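Local coordinates for virulence factor (Pectobacterium carotovorum, PDB 2W3Y), which is an S-palmitoylated virulence factor of a bacterial pathogen of Drosophila and binds to lipid vesicles, at residues Tyr91-Ile102 / Pro189-His197; Glu124-Phe132 / Gly139-Leu148. One frame throughout, in Å; residues are numbered along the deposited sequence.

Interaction 1 (Tyr91-Ile102 / Pro189-His197)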
loop_
_atom_site.group_PDB
_atom_site.type_symbol
_atom_site.label_atom_id
_atom_site.label_comp_id
_atom_site.label_asym_id
_atom_site.label_seq_id
_atom_site.Cartn_x
_atom_site.Cartn_y
_atom_site.Cartn_z
ATOM N N TYR A 91 -11.188 -6.963 3.672
ATOM C CA TYR A 91 -10.376 -5.986 4.412
ATOM C C TYR A 91 -10.172 -6.323 5.907
ATOM O O TYR A 91 -9.093 -6.087 6.472
ATOM C CB TYR A 91 -10.947 -4.586 4.277
ATOM C CG TYR A 91 -10.101 -3.566 4.991
ATOM C CD1 TYR A 91 -8.902 -3.133 4.423
ATOM C CD2 TYR A 91 -10.464 -3.068 6.246
ATOM C CE1 TYR A 91 -8.090 -2.215 5.071
ATOM C CE2 TYR A 91 -9.641 -2.140 6.910
ATOM C CZ TYR A 91 -8.464 -1.727 6.296
ATOM O OH TYR A 91 -7.634 -0.827 6.887
ATOM N N ASP A 92 -11.204 -6.873 6.540
ATOM C CA ASP A 92 -11.140 -7.143 7.977
ATOM C C ASP A 92 -10.021 -8.127 8.348
ATOM O O ASP A 92 -9.438 -8.014 9.414
ATOM C CB ASP A 92 -12.508 -7.569 8.541
ATOM C CG ASP A 92 -13.486 -6.379 8.692
ATOM O OD1 ASP A 92 -14.715 -6.587 8.490
ATOM O OD2 ASP A 92 -13.045 -5.239 9.022
ATOM N N ILE A 93 -9.710 -9.073 7.463
ATOM C CA ILE A 93 -8.578 -10.006 7.678
ATOM C C ILE A 93 -7.204 -9.323 7.546
ATOM O O ILE A 93 -6.287 -9.584 8.348
ATOM C CB ILE A 93 -8.687 -11.241 6.761
ATOM C CG1 ILE A 93 -9.981 -12.018 7.073
ATOM C CG2 ILE A 93 -7.441 -12.122 6.891
ATOM C CD1 ILE A 93 -10.342 -13.077 6.049
ATOM N N TRP A 94 -7.069 -8.457 6.539
ATOM C CA TRP A 94 -5.911 -7.546 6.407
ATOM C C TRP A 94 -5.731 -6.648 7.641
ATOM O O TRP A 94 -4.611 -6.437 8.120
ATOM C CB TRP A 94 -6.052 -6.677 5.136
ATOM C CG TRP A 94 -5.878 -7.448 3.842
ATOM C CD1 TRP A 94 -6.821 -8.209 3.206
ATOM C CD2 TRP A 94 -4.692 -7.521 3.031
ATOM N NE1 TRP A 94 -6.290 -8.759 2.057
ATOM C CE2 TRP A 94 -4.987 -8.356 1.928
ATOM C CE3 TRP A 94 -3.404 -6.975 3.140
ATOM C CZ2 TRP A 94 -4.038 -8.659 0.928
ATOM C CZ3 TRP A 94 -2.464 -7.272 2.149
ATOM C CH2 TRP A 94 -2.793 -8.102 1.055
ATOM N N LYS A 95 -6.838 -6.105 8.161
ATOM C CA LYS A 95 -6.766 -5.282 9.365
ATOM C C LYS A 95 -6.300 -6.079 10.610
ATOM O O LYS A 95 -5.458 -5.596 11.376
ATOM C CB LYS A 95 -8.098 -4.560 9.613
ATOM C CG LYS A 95 -8.078 -3.588 10.800
ATOM C CD LYS A 95 -9.409 -2.843 10.937
ATOM C CE LYS A 95 -10.507 -3.747 11.484
ATOM N NZ LYS A 95 -11.844 -3.049 11.578
ATOM N N GLU A 96 -6.833 -7.287 10.794
ATOM C CA GLU A 96 -6.423 -8.179 11.907
ATOM C C GLU A 96 -4.904 -8.435 11.908
ATOM O O GLU A 96 -4.248 -8.385 12.958
ATOM C CB GLU A 96 -7.202 -9.506 11.837
ATOM C CG GLU A 96 -6.836 -10.594 12.898
ATOM C CD GLU A 96 -7.490 -10.380 14.267
ATOM O OE1 GLU A 96 -8.110 -9.304 14.494
ATOM O OE2 GLU A 96 -7.391 -11.300 15.119
ATOM N N VAL A 97 -4.350 -8.672 10.722
ATOM C CA VAL A 97 -2.923 -9.003 10.564
ATOM C C VAL A 97 -2.039 -7.760 10.771
ATOM O O VAL A 97 -0.997 -7.834 11.443
ATOM C CB VAL A 97 -2.661 -9.707 9.194
ATOM C CG1 VAL A 97 -1.169 -9.779 8.864
ATOM C CG2 VAL A 97 -3.296 -11.131 9.165
ATOM N N SER A 98 -2.458 -6.616 10.209
ATOM C CA SER A 98 -1.766 -5.345 10.434
ATOM C C SER A 98 -1.763 -4.885 11.911
ATOM O O SER A 98 -0.782 -4.324 12.374
ATOM C CB SER A 98 -2.349 -4.241 9.528
ATOM O OG SER A 98 -2.309 -4.631 8.160
ATOM N N ASN A 99 -2.858 -5.117 12.636
ATOM C CA ASN A 99 -2.941 -4.796 14.072
ATOM C C ASN A 99 -1.957 -5.610 14.932
ATOM O O ASN A 99 -1.768 -5.324 16.106
ATOM C CB ASN A 99 -4.369 -5.001 14.596
ATOM C CG ASN A 99 -5.322 -3.876 14.187
ATOM O OD1 ASN A 99 -4.907 -2.746 13.900
ATOM N ND2 ASN A 99 -6.613 -4.182 14.188
ATOM N N GLN A 100 -1.337 -6.619 14.331
ATOM C CA GLN A 100 -0.292 -7.395 14.984
ATOM C C GLN A 100 1.093 -6.830 14.672
ATOM O O GLN A 100 1.941 -6.740 15.572
ATOM C CB GLN A 100 -0.394 -8.869 14.599
ATOM C CG GLN A 100 -1.663 -9.549 15.083
ATOM C CD GLN A 100 -1.827 -9.506 16.601
ATOM O OE1 GLN A 100 -2.816 -8.979 17.109
ATOM N NE2 GLN A 100 -0.857 -10.060 17.327
ATOM N N LEU A 101 1.298 -6.406 13.418
ATOM C CA LEU A 101 2.562 -5.804 12.962
ATOM C C LEU A 101 2.851 -4.419 13.549
ATOM O O LEU A 101 3.991 -4.120 13.921
ATOM C CB LEU A 101 2.600 -5.704 11.408
ATOM C CG LEU A 101 2.644 -7.012 10.615
ATOM C CD1 LEU A 101 2.465 -6.791 9.104
ATOM C CD2 LEU A 101 3.908 -7.838 10.905
ATOM N N ILE A 102 1.818 -3.576 13.604
ATOM C CA ILE A 102 1.950 -2.145 13.940
ATOM C C ILE A 102 2.535 -1.850 15.348
ATOM O O ILE A 102 3.500 -1.105 15.457
ATOM C CB ILE A 102 0.608 -1.346 13.655
ATOM C CG1 ILE A 102 0.209 -1.412 12.160
ATOM C CG2 ILE A 102 0.668 0.118 14.155
ATOM C CD1 ILE A 102 1.266 -0.982 11.177
ATOM N N PRO A 189 8.956 6.874 6.581
ATOM C CA PRO A 189 8.383 5.716 5.902
ATOM C C PRO A 189 7.085 5.216 6.551
ATOM O O PRO A 189 7.063 4.947 7.759
ATOM C CB PRO A 189 9.483 4.663 6.016
ATOM C CG PRO A 189 10.236 5.017 7.283
ATOM C CD PRO A 189 9.967 6.484 7.590
ATOM N N ARG A 190 6.023 5.088 5.752
ATOM C CA ARG A 190 4.712 4.591 6.259
ATOM C C ARG A 190 4.252 3.293 5.575
ATOM O O ARG A 190 4.422 3.140 4.351
ATOM C CB ARG A 190 3.623 5.652 6.064
ATOM C CG ARG A 190 3.786 6.934 6.862
ATOM C CD ARG A 190 2.688 7.965 6.486
ATOM N NE ARG A 190 2.998 8.740 5.267
ATOM C CZ ARG A 190 2.088 9.321 4.473
ATOM N NH1 ARG A 190 0.791 9.224 4.760
ATOM N NH2 ARG A 190 2.466 10.001 3.383
ATOM N N PHE A 191 3.667 2.390 6.379
ATOM C CA PHE A 191 3.035 1.145 5.962
ATOM C C PHE A 191 1.513 1.371 6.045
ATOM O O PHE A 191 0.994 1.742 7.105
ATOM C CB PHE A 191 3.487 0.018 6.909
ATOM C CG PHE A 191 2.771 -1.305 6.729
ATOM C CD1 PHE A 191 3.255 -2.273 5.857
ATOM C CD2 PHE A 191 1.638 -1.612 7.495
ATOM C CE1 PHE A 191 2.596 -3.517 5.730
ATOM C CE2 PHE A 191 0.982 -2.833 7.367
ATOM C CZ PHE A 191 1.454 -3.786 6.488
ATOM N N LEU A 192 0.819 1.185 4.924
ATOM C CA LEU A 192 -0.634 1.481 4.816
ATOM C C LEU A 192 -1.432 0.380 4.107
ATOM O O LEU A 192 -1.017 -0.088 3.050
ATOM C CB LEU A 192 -0.846 2.818 4.082
ATOM C CG LEU A 192 -0.272 4.073 4.754
ATOM C CD1 LEU A 192 -0.059 5.234 3.781
ATOM C CD2 LEU A 192 -1.134 4.513 5.956
ATOM N N ILE A 193 -2.561 -0.045 4.701
ATOM C CA ILE A 193 -3.515 -0.936 4.018
ATOM C C ILE A 193 -4.877 -0.251 3.979
ATOM O O ILE A 193 -5.440 0.064 5.021
ATOM C CB ILE A 193 -3.686 -2.352 4.661
ATOM C CG1 ILE A 193 -2.352 -2.966 5.159
ATOM C CG2 ILE A 193 -4.466 -3.271 3.690
ATOM C CD1 ILE A 193 -1.450 -3.605 4.068
ATOM N N TYR A 194 -5.360 0.027 2.771
ATOM C CA TYR A 194 -6.640 0.723 2.570
ATOM C C TYR A 194 -7.559 -0.232 1.859
ATOM O O TYR A 194 -7.102 -1.034 1.033
ATOM C CB TYR A 194 -6.466 1.978 1.712
ATOM C CG TYR A 194 -5.932 3.199 2.432
ATOM C CD1 TYR A 194 -5.164 3.096 3.601
ATOM C CD2 TYR A 194 -6.154 4.462 1.910
ATOM C CE1 TYR A 194 -4.677 4.230 4.235
ATOM C CE2 TYR A 194 -5.670 5.593 2.534
ATOM C CZ TYR A 194 -4.935 5.475 3.693
ATOM O OH TYR A 194 -4.473 6.634 4.291
ATOM N N GLY A 195 -8.851 -0.156 2.176
ATOM C CA GLY A 195 -9.812 -1.080 1.587
ATOM C C GLY A 195 -11.113 -0.405 1.200
ATOM O O GLY A 195 -11.685 0.352 1.988
ATOM N N THR A 196 -11.550 -0.663 -0.025
ATOM C CA THR A 196 -12.857 -0.188 -0.509
ATOM C C THR A 196 -13.476 -1.260 -1.420
ATOM O O THR A 196 -13.068 -2.432 -1.379
ATOM C CB THR A 196 -12.759 1.263 -1.150
ATOM O OG1 THR A 196 -14.063 1.871 -1.288
ATOM C CG2 THR A 196 -12.001 1.271 -2.506
ATOM N N HIS A 197 -14.484 -0.880 -2.196
ATOM C CA HIS A 197 -15.091 -1.761 -3.182
ATOM C C HIS A 197 -15.703 -0.882 -4.272
ATOM O O HIS A 197 -15.888 0.324 -4.058
ATOM C CB HIS A 197 -16.169 -2.675 -2.554
ATOM C CG HIS A 197 -17.261 -1.919 -1.855
ATOM N ND1 HIS A 197 -18.459 -1.612 -2.460
ATOM C CD2 HIS A 197 -17.309 -1.358 -0.625
ATOM C CE1 HIS A 197 -19.214 -0.927 -1.622
ATOM N NE2 HIS A 197 -18.538 -0.759 -0.501
#
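Y91, W94, S98, L101 and I102 settle on F191, I193 and G195, laying helix 91-105 over one face of the curved mixed sheet of Evf, nearly antiparallel to strand 185-198. The short segments run 9.0 Å apart at an angle of 165°. Packing is closest at the start of the helix, where the CA atoms of Y91 and G195 approach to 5.7 Å and the Y91 ring lies against the bare glycine backbone. CG of Y91 stands anti to its own nitrogen (chi1 -178°), which carries the ring down to the strand and its hydroxyl to the I193 carbonyl. Next to it, the CG2 branch of I193 fits between Y91 CE1 and W94 CE3, while its CG1 branch meets S98 OG at 3.4 Å. The far end is looser: F191 receives L101 CD1 near CZ at 4.1 Å and I102 CD1 near CD2. Helix 9-18 touches V97 and L101. The solvent side is polar: exposed D92 pairs with K95 in a salt bridge, and neither touches the strand. Buried S98 OG turns back to W94 O, which S98 N reaches from the opposite face. Y91 OH donates to I193 O at 3.0 Å, 37° above the carbonyl plane.

Interaction 2 (Glu124-Phe132 / Gly139-Leu148). With PLM (palmitic acid), chain C.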
loop_
_atom_site.group_PDB
_atom_site.type_symbol
_atom_site.label_atom_id
_atom_site.label_comp_id
_atom_site.label_asym_id
_atom_site.label_seq_id
_atom_site.Cartn_x
_atom_site.Cartn_y
_atom_site.Cartn_z
ATOM N N GLU A 124 -7.808 13.173 -14.542
ATOM C CA GLU A 124 -7.342 13.623 -13.234
ATOM C C GLU A 124 -7.513 12.531 -12.155
ATOM O O GLU A 124 -7.075 12.729 -11.026
ATOM C CB GLU A 124 -8.104 14.884 -12.774
ATOM C CG GLU A 124 -8.153 16.071 -13.765
ATOM C CD GLU A 124 -9.180 17.157 -13.352
ATOM O OE1 GLU A 124 -10.390 16.857 -13.183
ATOM O OE2 GLU A 124 -8.775 18.327 -13.197
ATOM N N VAL A 125 -8.149 11.406 -12.490
ATOM C CA VAL A 125 -8.411 10.344 -11.497
ATOM C C VAL A 125 -7.127 9.790 -10.859
ATOM O O VAL A 125 -7.067 9.610 -9.642
ATOM C CB VAL A 125 -9.220 9.156 -12.095
ATOM C CG1 VAL A 125 -9.234 7.966 -11.135
ATOM C CG2 VAL A 125 -10.636 9.576 -12.423
ATOM N N ALA A 126 -6.109 9.533 -11.677
ATOM C CA ALA A 126 -4.838 9.016 -11.165
ATOM C C ALA A 126 -4.209 9.957 -10.140
ATOM O O ALA A 126 -3.715 9.507 -9.097
ATOM C CB ALA A 126 -3.852 8.718 -12.324
ATOM N N LYS A 127 -4.216 11.258 -10.440
ATOM C CA LYS A 127 -3.759 12.281 -9.476
ATOM C C LYS A 127 -4.582 12.300 -8.170
ATOM O O LYS A 127 -4.021 12.431 -7.075
ATOM C CB LYS A 127 -3.777 13.671 -10.117
ATOM C CG LYS A 127 -3.048 14.742 -9.305
ATOM C CD LYS A 127 -2.868 16.001 -10.123
ATOM C CE LYS A 127 -1.588 16.731 -9.744
ATOM N NZ LYS A 127 -1.251 17.793 -10.733
ATOM N N SER A 128 -5.906 12.182 -8.289
ATOM C CA SER A 128 -6.768 12.083 -7.114
ATOM C C SER A 128 -6.400 10.895 -6.233
ATOM O O SER A 128 -6.404 11.029 -5.017
ATOM C CB SER A 128 -8.253 12.016 -7.496
ATOM O OG SER A 128 -8.599 13.112 -8.336
ATOM N N VAL A 129 -6.090 9.750 -6.846
ATOM C CA VAL A 129 -5.668 8.547 -6.098
ATOM C C VAL A 129 -4.360 8.776 -5.324
ATOM O O VAL A 129 -4.300 8.489 -4.135
ATOM C CB VAL A 129 -5.573 7.273 -7.000
ATOM C CG1 VAL A 129 -4.985 6.087 -6.237
ATOM C CG2 VAL A 129 -6.952 6.896 -7.561
ATOM N N ILE A 130 -3.323 9.283 -5.996
ATOM C CA ILE A 130 -2.031 9.524 -5.331
ATOM C C ILE A 130 -2.195 10.528 -4.182
ATOM O O ILE A 130 -1.683 10.316 -3.071
ATOM C CB ILE A 130 -0.902 10.006 -6.332
ATOM C CG1 ILE A 130 -0.605 8.959 -7.410
ATOM C CG2 ILE A 130 0.397 10.383 -5.594
ATOM C CD1 ILE A 130 -0.033 7.603 -6.905
ATOM N N GLN A 131 -2.928 11.609 -4.445
ATOM C CA GLN A 131 -3.075 12.665 -3.455
ATOM C C GLN A 131 -3.820 12.182 -2.209
ATOM O O GLN A 131 -3.457 12.563 -1.098
ATOM C CB GLN A 131 -3.712 13.915 -4.056
ATOM C CG GLN A 131 -2.790 14.562 -5.090
ATOM C CD GLN A 131 -3.237 15.941 -5.546
ATOM O OE1 GLN A 131 -4.434 16.261 -5.590
ATOM N NE2 GLN A 131 -2.266 16.769 -5.893
ATOM N N PHE A 132 -4.831 11.339 -2.420
ATOM C CA PHE A 132 -5.578 10.699 -1.329
ATOM C C PHE A 132 -4.719 9.647 -0.609
ATOM O O PHE A 132 -4.736 9.576 0.599
ATOM C CB PHE A 132 -6.880 10.081 -1.855
ATOM C CG PHE A 132 -7.687 9.340 -0.801
ATOM C CD1 PHE A 132 -8.521 10.038 0.080
ATOM C CD2 PHE A 132 -7.615 7.946 -0.702
ATOM C CE1 PHE A 132 -9.277 9.358 1.056
ATOM C CE2 PHE A 132 -8.365 7.251 0.278
ATOM C CZ PHE A 132 -9.189 7.955 1.149
ATOM N N GLY A 139 2.648 16.797 -8.260
ATOM C CA GLY A 139 2.898 17.499 -9.512
ATOM C C GLY A 139 2.655 16.535 -10.660
ATOM O O GLY A 139 1.533 16.074 -10.871
ATOM N N ASN A 140 3.727 16.222 -11.380
ATOM C CA ASN A 140 3.695 15.287 -12.490
ATOM C C ASN A 140 3.494 13.851 -12.002
ATOM O O ASN A 140 4.347 13.296 -11.305
ATOM C CB ASN A 140 5.000 15.381 -13.299
ATOM C CG ASN A 140 4.920 14.646 -14.623
ATOM O OD1 ASN A 140 4.449 13.501 -14.698
ATOM N ND2 ASN A 140 5.380 15.300 -15.689
ATOM N N VAL A 141 2.367 13.254 -12.385
ATOM C CA VAL A 141 2.093 11.858 -12.068
ATOM C C VAL A 141 1.775 11.050 -13.328
ATOM O O VAL A 141 1.093 10.030 -13.270
ATOM C CB VAL A 141 0.978 11.722 -10.978
ATOM C CG1 VAL A 141 1.405 12.453 -9.694
ATOM C CG2 VAL A 141 -0.379 12.246 -11.481
ATOM N N THR A 142 2.311 11.488 -14.471
ATOM C CA THR A 142 1.946 10.894 -15.772
ATOM C C THR A 142 2.353 9.432 -15.906
ATOM O O THR A 142 1.674 8.672 -16.609
ATOM C CB THR A 142 2.510 11.685 -16.996
ATOM O OG1 THR A 142 3.941 11.747 -16.910
ATOM C CG2 THR A 142 1.913 13.084 -17.063
ATOM N N GLY A 143 3.461 9.050 -15.260
ATOM C CA GLY A 143 3.895 7.650 -15.202
ATOM C C GLY A 143 2.907 6.740 -14.480
ATOM O O GLY A 143 2.533 5.684 -14.996
ATOM N N PHE A 144 2.490 7.138 -13.279
ATOM C CA PHE A 144 1.435 6.417 -12.550
ATOM C C PHE A 144 0.125 6.395 -13.360
ATOM O O PHE A 144 -0.559 5.363 -13.411
ATOM C CB PHE A 144 1.218 7.028 -11.163
ATOM C CG PHE A 144 0.082 6.407 -10.393
ATOM C CD1 PHE A 144 0.207 5.126 -9.856
ATOM C CD2 PHE A 144 -1.114 7.093 -10.205
ATOM C CE1 PHE A 144 -0.854 4.538 -9.140
ATOM C CE2 PHE A 144 -2.182 6.507 -9.492
ATOM C CZ PHE A 144 -2.034 5.225 -8.954
ATOM N N ALA A 145 -0.222 7.523 -13.995
ATOM C CA ALA A 145 -1.429 7.594 -14.830
ATOM C C ALA A 145 -1.450 6.542 -15.943
ATOM O O ALA A 145 -2.494 5.916 -16.180
ATOM C CB ALA A 145 -1.664 9.012 -15.398
ATOM N N THR A 146 -0.312 6.355 -16.623
ATOM C CA THR A 146 -0.169 5.293 -17.622
ATOM C C THR A 146 -0.305 3.903 -16.986
ATOM O O THR A 146 -0.992 3.028 -17.530
ATOM C CB THR A 146 1.169 5.401 -18.443
ATOM O OG1 THR A 146 1.181 6.632 -19.176
ATOM C CG2 THR A 146 1.315 4.250 -19.426
ATOM N N PHE A 147 0.338 3.693 -15.840
ATOM C CA PHE A 147 0.204 2.400 -15.158
ATOM C C PHE A 147 -1.270 2.065 -14.850
ATOM O O PHE A 147 -1.739 0.945 -15.113
ATOM C CB PHE A 147 0.999 2.363 -13.843
ATOM C CG PHE A 147 0.544 1.268 -12.918
ATOM C CD1 PHE A 147 0.943 -0.051 -13.143
ATOM C CD2 PHE A 147 -0.344 1.542 -11.866
ATOM C CE1 PHE A 147 0.497 -1.084 -12.320
ATOM C CE2 PHE A 147 -0.809 0.508 -11.044
ATOM C CZ PHE A 147 -0.388 -0.797 -11.279
ATOM N N LEU A 148 -1.976 3.034 -14.269
ATOM C CA LEU A 148 -3.321 2.817 -13.739
ATOM C C LEU A 148 -4.298 2.608 -14.881
ATOM O O LEU A 148 -5.196 1.758 -14.803
ATOM C CB LEU A 148 -3.756 3.982 -12.834
ATOM C CG LEU A 148 -4.966 3.775 -11.916
ATOM C CD1 LEU A 148 -4.680 2.766 -10.791
ATOM C CD2 LEU A 148 -5.475 5.108 -11.367
HETATM C C1 PLM C . -8.209 4.332 -15.051
HETATM O O2 PLM C . -8.747 4.080 -16.161
HETATM C C2 PLM C . -8.959 4.055 -13.753
HETATM C C3 PLM C . -8.395 2.881 -12.958
HETATM C C4 PLM C . -9.181 2.589 -11.678
HETATM C C5 PLM C . -8.863 3.568 -10.548
HETATM C C6 PLM C . -10.003 3.691 -9.538
HETATM C C7 PLM C . -9.520 4.317 -8.231
HETATM C C8 PLM C . -10.623 5.062 -7.471
HETATM C C9 PLM C . -11.011 4.267 -6.225
HETATM C CA PLM C . -10.622 4.935 -4.911
HETATM C CB PLM C . -9.547 4.143 -4.175
HETATM C CC PLM C . -8.759 5.057 -3.251
HETATM C CD PLM C . -7.268 4.752 -3.280
HETATM C CE PLM C . -6.788 4.378 -1.886
HETATM C CF PLM C . -5.276 4.504 -1.759
#
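Two consecutive helices that cross steeply beside the palmitic acid bring 125-134 against the start of 142-159, their short segments crossing at 109° with the axes 9.1 Å apart. A126 allows this closeness: its CB rests on A145 CA at 3.7 Å and also touches A145 CB and the CD2 branch of L148. One turn further along, I130 and F144 reach toward each other from the two helices. With CG1 of I130 anti to its carbonyl carbon (chi1 -62°), the terminal methyl CD1 sits over the centre of the F144 ring, a CH-pi contact 3.4 Å from the centroid. The edge of that ring faces A126 O, and V129 CG1 touches it obliquely at CZ. Strands 40-49 and 262-266 also meet I130 and F144, placing this crossing against the curved sheet.

Palmitic acid lies along the inner side of this pair. L148 CG approaches C3 near the carboxyl end, V129 CG2 packs on C7 at 3.7 Å, and F132 offers its ring edge to CE close to the tail. The outer margin is more polar: V141 CG2 covers K127 CB, beyond which K127 NZ makes a weak hydrogen bond of 3.3 Å to G139 O. Before the second helix N140 forms an Asx turn, its OD1 accepting from T142 N and, on a lone pair in the carbonyl plane, from T142 OG1 at 2.9 Å.

Overall arrangement
The two contacts illustrate how one sheet can be dressed differently by its helices. Interaction 1 lies in the core, its centre about 9 Å from that of the chain, and joins a helix to a strand; interaction 2, centred about 15 Å out and partly buried, joins two helices to each other. They share no element, yet Y194 of strand 185-198, whose CB is directed away from helix 91-105, packs on F132 of interaction 2 and also touches the palmitate. Apolar packing dominates both. Its polar additions differ with place: a tyrosine-to-backbone bond at the margin of a buried contact, a weak lysine bond and an Asx turn toward the surface. Both segments of interaction 2 fall in the chain between helix 91-105 and strand 185-198.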